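Local coordinates for RNA-binding protein RO60 (Deinococcus radiodurans, PDB 2NVO) that binds several small RNAs that accumulate during recovery from ultraviolet irradiation and contributes to the resistance of the bacterium to that radiation, at residues A361-L367 and E403-M409; D456-F460 and A489-I493; N389-A394 and L426-M430. One frame throughout, in Å; residues are numbered along the deposited sequence.

Interaction 1: A361-L367 and E403-M409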
ATOM      1  N   ALA A 361      12.070  -4.990 -11.768  1.00 15.04           N
ATOM      2  CA  ALA A 361      13.228  -4.157 -11.492  1.00 14.45           C
ATOM      3  C   ALA A 361      14.098  -4.069 -12.742  1.00 15.10           C
ATOM      4  O   ALA A 361      14.820  -3.097 -12.931  1.00 17.49           O
ATOM      5  CB  ALA A 361      14.039  -4.735 -10.348  1.00 10.71           C
ATOM      6  N   ASN A 362      14.035  -5.108 -13.566  1.00 13.82           N
ATOM      7  CA  ASN A 362      14.958  -5.279 -14.670  1.00 18.28           C
ATOM      8  C   ASN A 362      16.402  -5.380 -14.191  1.00 17.17           C
ATOM      9  O   ASN A 362      17.297  -4.758 -14.746  1.00 15.87           O
ATOM     10  CB  ASN A 362      14.805  -4.144 -15.690  1.00 20.19           C
ATOM     11  CG  ASN A 362      15.482  -4.459 -16.995  1.00 27.70           C
ATOM     12  OD1 ASN A 362      15.562  -5.624 -17.400  1.00 31.89           O
ATOM     13  ND2 ASN A 362      15.987  -3.428 -17.668  1.00 32.29           N
ATOM     14  N   THR A 363      16.614  -6.161 -13.139  1.00 15.50           N
ATOM     15  CA  THR A 363      17.946  -6.421 -12.616  1.00 11.95           C
ATOM     16  C   THR A 363      18.078  -7.925 -12.449  1.00 12.46           C
ATOM     17  O   THR A 363      17.075  -8.655 -12.468  1.00 13.71           O
ATOM     18  CB  THR A 363      18.194  -5.738 -11.256  1.00 13.19           C
ATOM     19  OG1 THR A 363      17.359  -6.341 -10.261  1.00 14.58           O
ATOM     20  CG2 THR A 363      17.891  -4.232 -11.322  1.00 16.69           C
ATOM     21  N   ARG A 364      19.310  -8.391 -12.318  1.00  8.43           N
ATOM     22  CA  ARG A 364      19.565  -9.807 -12.181  1.00 12.86           C
ATOM     23  C   ARG A 364      19.509 -10.150 -10.702  1.00  9.88           C
ATOM     24  O   ARG A 364      20.258  -9.610  -9.906  1.00 10.86           O
ATOM     25  CB  ARG A 364      20.915 -10.173 -12.791  1.00 15.78           C
ATOM     26  CG  ARG A 364      21.000  -9.764 -14.272  1.00 18.15           C
ATOM     27  CD  ARG A 364      22.398  -9.931 -14.801  1.00 22.41           C
ATOM     28  NE  ARG A 364      22.919 -11.239 -14.438  1.00 27.40           N
ATOM     29  CZ  ARG A 364      22.650 -12.372 -15.082  1.00 29.81           C
ATOM     30  NH1 ARG A 364      21.862 -12.379 -16.160  1.00 30.50           N
ATOM     31  NH2 ARG A 364      23.187 -13.506 -14.645  1.00 33.42           N
ATOM     32  N   HIS A 365      18.596 -11.040 -10.351  1.00 11.85           N
ATOM     33  CA  HIS A 365      18.283 -11.318  -8.943  1.00  9.78           C
ATOM     34  C   HIS A 365      18.823 -12.665  -8.535  1.00  8.83           C
ATOM     35  O   HIS A 365      18.820 -13.599  -9.333  1.00  9.92           O
ATOM     36  CB  HIS A 365      16.750 -11.329  -8.739  1.00  9.01           C
ATOM     37  CG  HIS A 365      16.134  -9.968  -8.680  1.00  9.96           C
ATOM     38  ND1 HIS A 365      15.370  -9.542  -7.614  1.00 12.37           N
ATOM     39  CD2 HIS A 365      16.175  -8.929  -9.551  1.00 10.48           C
ATOM     40  CE1 HIS A 365      14.970  -8.300  -7.825  1.00 11.15           C
ATOM     41  NE2 HIS A 365      15.444  -7.908  -8.996  1.00 13.23           N
ATOM     42  N   LEU A 366      19.273 -12.772  -7.283  1.00  7.63           N
ATOM     43  CA  LEU A 366      19.525 -14.059  -6.663  1.00  5.65           C
ATOM     44  C   LEU A 366      18.647 -14.068  -5.408  1.00  5.80           C
ATOM     45  O   LEU A 366      18.816 -13.222  -4.534  1.00  5.12           O
ATOM     46  CB  LEU A 366      20.990 -14.205  -6.266  1.00  6.25           C
ATOM     47  CG  LEU A 366      21.434 -15.545  -5.690  1.00  9.37           C
ATOM     48  CD1 LEU A 366      21.204 -16.650  -6.662  1.00 13.20           C
ATOM     49  CD2 LEU A 366      22.925 -15.535  -5.264  1.00 10.44           C
ATOM     50  N   LEU A 367      17.715 -15.007  -5.350  1.00  5.12           N
ATOM     51  CA  LEU A 367      16.751 -15.078  -4.238  1.00  6.62           C
ATOM     52  C   LEU A 367      17.198 -16.230  -3.360  1.00  5.69           C
ATOM     53  O   LEU A 367      17.373 -17.338  -3.840  1.00  8.75           O
ATOM     54  CB  LEU A 367      15.325 -15.319  -4.757  1.00  5.99           C
ATOM     55  CG  LEU A 367      14.349 -14.152  -4.958  1.00  6.65           C
ATOM     56  CD1 LEU A 367      14.944 -13.076  -5.850  1.00  5.12           C
ATOM     57  CD2 LEU A 367      13.002 -14.641  -5.501  1.00  5.33           C
ATOM     58  N   GLU A 403      11.861 -10.942 -14.199  1.00 12.39           N
ATOM     59  CA  GLU A 403      13.155 -10.282 -14.170  1.00 14.02           C
ATOM     60  C   GLU A 403      14.057 -10.873 -15.257  1.00 14.29           C
ATOM     61  O   GLU A 403      13.845 -12.008 -15.679  1.00 13.01           O
ATOM     62  CB  GLU A 403      13.811 -10.425 -12.793  1.00 11.01           C
ATOM     63  CG  GLU A 403      13.037  -9.764 -11.644  1.00 10.12           C
ATOM     64  CD  GLU A 403      13.007  -8.239 -11.743  1.00 13.94           C
ATOM     65  OE1 GLU A 403      13.848  -7.680 -12.487  1.00 11.76           O
ATOM     66  OE2 GLU A 403      12.157  -7.600 -11.060  1.00 11.43           O
ATOM     67  N   PRO A 404      15.056 -10.095 -15.711  1.00 15.50           N
ATOM     68  CA  PRO A 404      16.001 -10.502 -16.767  1.00 17.42           C
ATOM     69  C   PRO A 404      16.639 -11.815 -16.392  1.00 20.60           C
ATOM     70  O   PRO A 404      16.835 -12.710 -17.217  1.00 18.01           O
ATOM     71  CB  PRO A 404      17.082  -9.421 -16.719  1.00 22.05           C
ATOM     72  CG  PRO A 404      16.475  -8.273 -16.043  1.00 17.47           C
ATOM     73  CD  PRO A 404      15.292  -8.723 -15.240  1.00 12.95           C
ATOM     74  N   ASP A 405      16.981 -11.919 -15.116  1.00 17.79           N
ATOM     75  CA  ASP A 405      17.524 -13.153 -14.618  1.00 20.14           C
ATOM     76  C   ASP A 405      17.158 -13.314 -13.156  1.00 15.12           C
ATOM     77  O   ASP A 405      16.985 -12.343 -12.421  1.00 16.18           O
ATOM     78  CB  ASP A 405      19.037 -13.171 -14.787  1.00 22.18           C
ATOM     79  CG  ASP A 405      19.580 -14.565 -15.022  1.00 27.72           C
ATOM     80  OD1 ASP A 405      20.815 -14.680 -15.178  1.00 32.96           O
ATOM     81  OD2 ASP A 405      18.790 -15.542 -15.062  1.00 26.28           O
ATOM     82  N   ALA A 406      17.025 -14.555 -12.738  1.00 17.07           N
ATOM     83  CA  ALA A 406      16.732 -14.824 -11.346  1.00 13.71           C
ATOM     84  C   ALA A 406      17.197 -16.237 -11.098  1.00 12.19           C
ATOM     85  O   ALA A 406      17.076 -17.095 -11.951  1.00 13.68           O
ATOM     86  CB  ALA A 406      15.259 -14.699 -11.093  1.00 11.19           C
ATOM     87  N   LEU A 407      17.768 -16.477  -9.940  1.00  9.54           N
ATOM     88  CA  LEU A 407      18.142 -17.824  -9.598  1.00  9.26           C
ATOM     89  C   LEU A 407      17.687 -17.939  -8.152  1.00  7.92           C
ATOM     90  O   LEU A 407      17.888 -16.995  -7.409  1.00  5.32           O
ATOM     91  CB  LEU A 407      19.662 -17.955  -9.690  1.00  8.60           C
ATOM     92  CG  LEU A 407      20.323 -19.164  -9.026  1.00  9.12           C
ATOM     93  CD1 LEU A 407      19.885 -20.450  -9.672  1.00 10.32           C
ATOM     94  CD2 LEU A 407      21.845 -19.031  -9.126  1.00 12.74           C
ATOM     95  N   THR A 408      17.084 -19.064  -7.771  1.00  8.40           N
ATOM     96  CA  THR A 408      16.687 -19.269  -6.361  1.00 10.53           C
ATOM     97  C   THR A 408      17.557 -20.307  -5.670  1.00  9.42           C
ATOM     98  O   THR A 408      17.752 -21.420  -6.172  1.00 13.11           O
ATOM     99  CB  THR A 408      15.228 -19.695  -6.215  1.00 11.37           C
ATOM    100  OG1 THR A 408      15.104 -21.066  -6.618  1.00 19.26           O
ATOM    101  CG2 THR A 408      14.327 -18.811  -7.067  1.00  8.87           C
ATOM    102  N   MET A 409      18.105 -19.913  -4.527  1.00  9.66           N
ATOM    103  CA  MET A 409      18.927 -20.765  -3.708  1.00  8.68           C
ATOM    104  C   MET A 409      18.195 -20.949  -2.376  1.00  9.92           C
ATOM    105  O   MET A 409      17.268 -20.204  -2.064  1.00  8.39           O
ATOM    106  CB  MET A 409      20.281 -20.100  -3.444  1.00  8.08           C
ATOM    107  CG  MET A 409      21.019 -19.654  -4.719  1.00 11.81           C
ATOM    108  SD  MET A 409      21.605 -21.106  -5.614  1.00 13.64           S
ATOM    109  CE  MET A 409      22.931 -21.620  -4.527  1.00 11.32           C
TER
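Glu403 reaches across to the backbone of Ala361 and Thr363, beside a parallel pair of strands that a beta-alpha-beta unit of the VWFA-like domain brings together: strand 364-369, helix 388-402 and strand 405-411. Its CB lies 3.7 Å from Thr363 O. Its CG then passes over one face of the His365 ring, a CH-pi contact 4.1 Å from the ring centroid to Glu403 CG. The bend at chi2 (-67°) folds the chain so that CD runs on past the rim on the same side of the ring, with the carboxylate plane only 27° from that of the imidazole. At the tip the two oxygens divide the work. OE2 uses its syn lone pair to accept the N-H of Ala361, at 2.7 Å from N to OE2. OE1 is met nearly along its C-O bond by Thr363 N at 3.2 Å, and Asn362 N adds a weak bond to the same oxygen. Glutamate suits this place because one carboxylate can collect several amides of a turning backbone, and its methylenes can still pack on a ring. Thr363 OG1 pairs with Thr459 OG1.

Between the strands, His365 and Leu367 each use both N-H and C=O toward strand 405-411: His365 with Asp405 O and Leu407 N, Leu367 with Leu407 O and Met409 N. His365, Leu367, Ala406 and Thr408 lie on the face toward helix 388-402. On the other, Arg364 NH2 makes a salt bridge of 2.7 Å to Asp405 OD1, with the guanidinium and carboxylate planes 59° apart, while Arg364 NE donates to Asp456 O. Farther along, near Trp449, Leu366 and Leu407 lie side by side, and the methyls Leu366 CD1 and Leu407 CD2 press together at 3.5 Å, closer than two methyl groups ordinarily pack.

Interaction 2: D456-F460 and A489-I493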
ATOM      1  N   ASP A 456      27.333 -13.014 -11.705  1.00 17.12           N
ATOM      2  CA  ASP A 456      26.945 -11.612 -11.762  1.00 18.70           C
ATOM      3  C   ASP A 456      25.527 -11.449 -11.203  1.00 15.26           C
ATOM      4  O   ASP A 456      24.572 -11.975 -11.759  1.00 16.92           O
ATOM      5  CB  ASP A 456      27.013 -11.084 -13.197  1.00 24.04           C
ATOM      6  CG  ASP A 456      28.439 -10.738 -13.633  1.00 31.59           C
ATOM      7  OD1 ASP A 456      28.950 -11.397 -14.570  1.00 36.67           O
ATOM      8  OD2 ASP A 456      29.050  -9.813 -13.044  1.00 30.92           O
ATOM      9  N   VAL A 457      25.412 -10.703 -10.113  1.00 15.81           N
ATOM     10  CA  VAL A 457      24.129 -10.454  -9.445  1.00 12.26           C
ATOM     11  C   VAL A 457      23.992  -8.971  -9.147  1.00 10.16           C
ATOM     12  O   VAL A 457      24.909  -8.366  -8.606  1.00 10.60           O
ATOM     13  CB  VAL A 457      24.050 -11.243  -8.114  1.00 11.01           C
ATOM     14  CG1 VAL A 457      22.768 -10.875  -7.313  1.00  7.49           C
ATOM     15  CG2 VAL A 457      24.119 -12.750  -8.392  1.00 11.31           C
ATOM     16  N   ASP A 458      22.862  -8.376  -9.517  1.00  8.53           N
ATOM     17  CA  ASP A 458      22.584  -6.993  -9.167  1.00  9.11           C
ATOM     18  C   ASP A 458      21.869  -6.885  -7.809  1.00 10.10           C
ATOM     19  O   ASP A 458      22.179  -6.010  -6.996  1.00 10.22           O
ATOM     20  CB  ASP A 458      21.679  -6.353 -10.221  1.00 10.37           C
ATOM     21  CG  ASP A 458      22.316  -6.317 -11.589  1.00 11.82           C
ATOM     22  OD1 ASP A 458      23.485  -5.907 -11.658  1.00 11.56           O
ATOM     23  OD2 ASP A 458      21.642  -6.705 -12.566  1.00 11.35           O
ATOM     24  N   THR A 459      20.898  -7.770  -7.587  1.00  9.39           N
ATOM     25  CA  THR A 459      20.014  -7.657  -6.415  1.00  7.94           C
ATOM     26  C   THR A 459      19.927  -8.981  -5.672  1.00  5.52           C
ATOM     27  O   THR A 459      19.506  -9.976  -6.246  1.00  8.34           O
ATOM     28  CB  THR A 459      18.596  -7.296  -6.874  1.00  9.42           C
ATOM     29  OG1 THR A 459      18.659  -6.225  -7.834  1.00 12.71           O
ATOM     30  CG2 THR A 459      17.736  -6.887  -5.672  1.00  7.30           C
ATOM     31  N   PHE A 460      20.366  -9.008  -4.422  1.00  5.45           N
ATOM     32  CA  PHE A 460      20.226 -10.210  -3.596  1.00  6.39           C
ATOM     33  C   PHE A 460      18.962 -10.025  -2.757  1.00  5.12           C
ATOM     34  O   PHE A 460      18.756  -8.941  -2.224  1.00  6.01           O
ATOM     35  CB  PHE A 460      21.434 -10.343  -2.653  1.00  7.07           C
ATOM     36  CG  PHE A 460      22.723 -10.728  -3.359  1.00  7.49           C
ATOM     37  CD1 PHE A 460      23.083 -12.053  -3.505  1.00  7.43           C
ATOM     38  CD2 PHE A 460      23.560  -9.751  -3.870  1.00  8.34           C
ATOM     39  CE1 PHE A 460      24.269 -12.396  -4.147  1.00  8.33           C
ATOM     40  CE2 PHE A 460      24.762 -10.085  -4.500  1.00  9.11           C
ATOM     41  CZ  PHE A 460      25.105 -11.395  -4.649  1.00  8.19           C
ATOM     42  N   ALA A 489      28.794  -3.129  -7.590  1.00 20.54           N
ATOM     43  CA  ALA A 489      28.223  -3.097  -6.253  1.00 21.00           C
ATOM     44  C   ALA A 489      26.741  -3.507  -6.261  1.00 18.97           C
ATOM     45  O   ALA A 489      25.875  -2.759  -6.721  1.00 17.76           O
ATOM     46  CB  ALA A 489      28.412  -1.722  -5.616  1.00 22.00           C
ATOM     47  N   PRO A 490      26.439  -4.706  -5.743  1.00 16.23           N
ATOM     48  CA  PRO A 490      25.036  -5.117  -5.825  1.00 12.52           C
ATOM     49  C   PRO A 490      24.255  -4.549  -4.628  1.00 12.72           C
ATOM     50  O   PRO A 490      24.815  -3.815  -3.801  1.00 13.75           O
ATOM     51  CB  PRO A 490      25.116  -6.639  -5.706  1.00 13.42           C
ATOM     52  CG  PRO A 490      26.469  -6.925  -5.020  1.00 16.77           C
ATOM     53  CD  PRO A 490      27.217  -5.609  -4.887  1.00 18.70           C
ATOM     54  N   LYS A 491      22.981  -4.901  -4.526  1.00 11.50           N
ATOM     55  CA  LYS A 491      22.179  -4.500  -3.375  1.00  8.14           C
ATOM     56  C   LYS A 491      21.683  -5.743  -2.644  1.00  7.75           C
ATOM     57  O   LYS A 491      21.611  -6.822  -3.218  1.00  7.33           O
ATOM     58  CB  LYS A 491      20.989  -3.647  -3.817  1.00 10.26           C
ATOM     59  CG  LYS A 491      21.365  -2.273  -4.369  1.00 12.12           C
ATOM     60  CD  LYS A 491      20.125  -1.524  -4.809  1.00 12.56           C
ATOM     61  CE  LYS A 491      20.427  -0.079  -5.166  1.00 16.96           C
ATOM     62  NZ  LYS A 491      21.328  -0.016  -6.329  1.00 16.37           N
ATOM     63  N   LEU A 492      21.324  -5.580  -1.381  1.00  8.99           N
ATOM     64  CA  LEU A 492      20.777  -6.693  -0.601  1.00  5.89           C
ATOM     65  C   LEU A 492      19.452  -6.266   0.035  1.00  5.12           C
ATOM     66  O   LEU A 492      19.376  -5.204   0.653  1.00  5.12           O
ATOM     67  CB  LEU A 492      21.759  -7.093   0.501  1.00  5.93           C
ATOM     68  CG  LEU A 492      21.171  -8.030   1.565  1.00  5.12           C
ATOM     69  CD1 LEU A 492      20.805  -9.372   0.925  1.00  5.52           C
ATOM     70  CD2 LEU A 492      22.150  -8.205   2.744  1.00  6.05           C
ATOM     71  N   ILE A 493      18.419  -7.086  -0.127  1.00  5.12           N
ATOM     72  CA  ILE A 493      17.139  -6.860   0.553  1.00  5.16           C
ATOM     73  C   ILE A 493      16.937  -8.073   1.451  1.00  5.12           C
ATOM     74  O   ILE A 493      17.063  -9.197   0.994  1.00  5.12           O
ATOM     75  CB  ILE A 493      15.945  -6.796  -0.433  1.00  5.81           C
ATOM     76  CG1 ILE A 493      16.164  -5.723  -1.526  1.00  5.73           C
ATOM     77  CG2 ILE A 493      14.619  -6.553   0.329  1.00  5.95           C
ATOM     78  CD1 ILE A 493      15.122  -5.726  -2.619  1.00  7.08           C
TER
HETATM   79  O   HOH W   1      25.115  -4.149  -9.707  1.00 23.04           O
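The rim of the Phe460 ring meets Pro490: CE2 approaches the proline CG at 3.6 Å, with that CG lying near the phenyl plane. Lys491 O reaches the same edge, 3.6 Å from Phe460 CD2, where the polarised C-H bonds of an aromatic rim make a tolerable neighbour for a carbonyl oxygen. Within its own segment Val457 lays CG1 over the centre of the phenyl face, 3.4 Å above the plane, so the ring is approached from above and along its rim. Phe460 CB also meets Leu492 CD1 at 3.8 Å; the leucine CG stands opposite the backbone N (chi1 167°), which brings that methyl back toward the neighbouring strand.

Three backbone bonds hold these side chains in step: Lys491 N to Asp458 O, Phe460 N to Lys491 O and Ile493 N to Phe460 O, each 2.8 Å. They are the start of the parallel pairing of strands 459-464 and 491-496, which helix 475-486 connects as a beta-alpha-beta crossover in the Rossmann-like VWFA domain. Proline suits the position just before Lys491: its compact ring packs on the rim of Phe460 while its CB rests 3.4 Å from Val457 O, and the bonding between the strands starts one residue later, at Lys491 N.

Farther out, one face of the sheet is apolar on both strands, Phe460 and Leu492 both packing against Ile447 of helix 445-452. On the other, Thr459 CG2 and Ile493 CD1 are a loose 4.2 Å apart, beta-branched residues suited to extended backbone, with helix 522-530 over them. Pro490 is backed by Leu479 and Tyr482, and the tyrosine hydroxyl also bonds Val457 N. Asp458 is fixed chiefly by OD2, which accepts Arg364 N; its OD1 takes a water that bridges weakly to Ala489 O.

Interaction 3: N389-A394 and L426-M430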
ATOM      1  N   ASN A 389       6.511 -19.485   3.672  1.00  5.12           N
ATOM      2  CA  ASN A 389       6.932 -20.382   2.598  1.00  5.12           C
ATOM      3  C   ASN A 389       6.123 -20.101   1.321  1.00  6.06           C
ATOM      4  O   ASN A 389       6.690 -19.940   0.256  1.00  5.12           O
ATOM      5  CB  ASN A 389       6.798 -21.854   3.040  1.00  5.64           C
ATOM      6  CG  ASN A 389       6.882 -22.846   1.887  1.00  7.09           C
ATOM      7  OD1 ASN A 389       7.895 -22.932   1.167  1.00  5.87           O
ATOM      8  ND2 ASN A 389       5.832 -23.647   1.739  1.00  8.09           N
ATOM      9  N   MET A 390       4.810 -19.975   1.465  1.00  5.12           N
ATOM     10  CA  MET A 390       3.953 -19.637   0.333  1.00  5.31           C
ATOM     11  C   MET A 390       4.305 -18.265  -0.249  1.00  5.63           C
ATOM     12  O   MET A 390       4.402 -18.105  -1.470  1.00  5.12           O
ATOM     13  CB  MET A 390       2.481 -19.698   0.745  1.00  5.39           C
ATOM     14  CG  MET A 390       1.509 -19.527  -0.414  1.00  5.12           C
ATOM     15  SD  MET A 390      -0.212 -19.462   0.122  1.00  9.74           S
ATOM     16  CE  MET A 390      -0.413 -21.085   0.856  1.00  9.79           C
ATOM     17  N   ALA A 391       4.482 -17.273   0.620  1.00  5.12           N
ATOM     18  CA  ALA A 391       4.792 -15.920   0.164  1.00  5.85           C
ATOM     19  C   ALA A 391       6.111 -15.875  -0.614  1.00  6.24           C
ATOM     20  O   ALA A 391       6.187 -15.255  -1.688  1.00  5.12           O
ATOM     21  CB  ALA A 391       4.826 -14.933   1.333  1.00  5.44           C
ATOM     22  N   ALA A 392       7.145 -16.502  -0.058  1.00  5.12           N
ATOM     23  CA  ALA A 392       8.461 -16.547  -0.675  1.00  5.12           C
ATOM     24  C   ALA A 392       8.454 -17.309  -2.022  1.00  7.28           C
ATOM     25  O   ALA A 392       9.163 -16.928  -2.976  1.00  5.12           O
ATOM     26  CB  ALA A 392       9.486 -17.159   0.296  1.00  5.12           C
ATOM     27  N   ALA A 393       7.671 -18.387  -2.083  1.00  5.12           N
ATOM     28  CA  ALA A 393       7.515 -19.144  -3.322  1.00  5.75           C
ATOM     29  C   ALA A 393       6.811 -18.330  -4.381  1.00  6.52           C
ATOM     30  O   ALA A 393       7.190 -18.390  -5.570  1.00  5.12           O
ATOM     31  CB  ALA A 393       6.781 -20.475  -3.084  1.00  5.78           C
ATOM     32  N   ALA A 394       5.784 -17.581  -3.966  1.00  5.12           N
ATOM     33  CA  ALA A 394       5.072 -16.661  -4.855  1.00  5.12           C
ATOM     34  C   ALA A 394       6.030 -15.599  -5.429  1.00  6.36           C
ATOM     35  O   ALA A 394       6.072 -15.374  -6.654  1.00  5.12           O
ATOM     36  CB  ALA A 394       3.884 -15.982  -4.110  1.00  5.12           C
ATOM     37  N   LEU A 426       2.721 -22.543  -7.862  1.00 11.85           N
ATOM     38  CA  LEU A 426       2.901 -22.055  -6.504  1.00 11.62           C
ATOM     39  C   LEU A 426       3.148 -23.249  -5.597  1.00  9.94           C
ATOM     40  O   LEU A 426       4.059 -23.255  -4.785  1.00  9.06           O
ATOM     41  CB  LEU A 426       1.655 -21.286  -6.057  1.00 10.88           C
ATOM     42  CG  LEU A 426       1.729 -20.757  -4.617  1.00  8.57           C
ATOM     43  CD1 LEU A 426       2.998 -19.886  -4.420  1.00  7.35           C
ATOM     44  CD2 LEU A 426       0.467 -19.993  -4.245  1.00 10.92           C
ATOM     45  N   GLU A 427       2.331 -24.276  -5.761  1.00 10.92           N
ATOM     46  CA  GLU A 427       2.444 -25.489  -4.954  1.00 13.75           C
ATOM     47  C   GLU A 427       3.777 -26.243  -5.125  1.00 12.22           C
ATOM     48  O   GLU A 427       4.378 -26.653  -4.148  1.00 10.33           O
ATOM     49  CB  GLU A 427       1.256 -26.418  -5.243  1.00 20.16           C
ATOM     50  CG  GLU A 427      -0.062 -25.674  -5.560  1.00 23.87           C
ATOM     51  CD  GLU A 427      -0.141 -25.176  -7.016  1.00 23.43           C
ATOM     52  OE1 GLU A 427      -0.021 -25.997  -7.963  1.00 30.01           O
ATOM     53  OE2 GLU A 427      -0.347 -23.969  -7.216  1.00 20.69           O
ATOM     54  N   SER A 428       4.263 -26.400  -6.358  1.00 13.86           N
ATOM     55  CA  SER A 428       5.516 -27.128  -6.543  1.00 13.15           C
ATOM     56  C   SER A 428       6.727 -26.303  -6.078  1.00 10.70           C
ATOM     57  O   SER A 428       7.691 -26.848  -5.550  1.00 10.55           O
ATOM     58  CB  SER A 428       5.678 -27.640  -7.994  1.00 12.83           C
ATOM     59  OG  SER A 428       5.728 -26.576  -8.926  1.00 11.78           O
ATOM     60  N   ALA A 429       6.670 -24.990  -6.266  1.00  9.95           N
ATOM     61  CA  ALA A 429       7.717 -24.096  -5.759  1.00  8.47           C
ATOM     62  C   ALA A 429       7.766 -24.132  -4.221  1.00  8.35           C
ATOM     63  O   ALA A 429       8.830 -24.138  -3.628  1.00  5.58           O
ATOM     64  CB  ALA A 429       7.472 -22.681  -6.232  1.00  5.97           C
ATOM     65  N   MET A 430       6.598 -24.131  -3.589  1.00  8.29           N
ATOM     66  CA  MET A 430       6.544 -24.213  -2.132  1.00  7.73           C
ATOM     67  C   MET A 430       7.291 -25.440  -1.620  1.00  9.33           C
ATOM     68  O   MET A 430       8.054 -25.357  -0.659  1.00  9.71           O
ATOM     69  CB  MET A 430       5.083 -24.228  -1.645  1.00  8.27           C
ATOM     70  CG  MET A 430       4.426 -22.854  -1.647  1.00  8.07           C
ATOM     71  SD  MET A 430       2.680 -22.944  -1.220  1.00 10.97           S
ATOM     72  CE  MET A 430       2.788 -23.569   0.460  1.00 10.88           C
TER
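Ala393 and Met430 meet closely at the middle of this helix-helix contact, with the alanine CB 3.6 Å from the methionine CG. Beside them, on the buried side, Ala393 CB meets Ala429 CB at 3.9 Å. Such small side chains suit the spot, because they let the axes of the two short segments come within 8.7 Å while crossing steeply at 111°. Leu426, also buried, packs beside them. With CG trans to the backbone N (chi1 179°), it sends CD1 against the helix backbone, 3.6 Å from Ala394 N and close to Met390 O, the two ends of one helical hydrogen bond.

Toward solvent the contact passes to Met390 and Met430, both partly exposed. Their unbranched chains cross obliquely and still touch closely, Met390 CG coming 3.7 Å from Met430 SD. Looser is the approach of Leu426 CD2, 4.0 Å from Met390 CG, at about a right angle between the side chains. Flexible, polarisable methionines can follow the uneven surface between two strongly inclined helices.

In the fold, Met390 and Leu426 also touch Leu319 of helix 315-326, which belongs to the TROVE part of the chain, so the pair lies where the horseshoe adjoins the VWFA-like domain. Farther along, helix 388-402 packs on the sheet through Ser396, which touches Leu367 of strand 364-369.

How the interactions relate
All three interactions lie in the VWFA-like domain that closes the TROVE horseshoe into a ring. Interactions 1 and 2, with centres about 9 Å apart, share one sheet: strands 364-369 and 459-464 are neighbours in it, giving the order 491-496, 459-464, 364-369, 405-411. Interaction 3 lies about 16 Å from interaction 1 and 22 Å from interaction 2, centre to centre. Its helix 388-402 is the crossover between the two strands of interaction 1, so these contacts alternate along the chain, whereas interaction 2 follows both in series. Strand 364-369 leads directly to Ser372 and Ser374, two calcium ligands, which ties this framework to the MIDAS-like site.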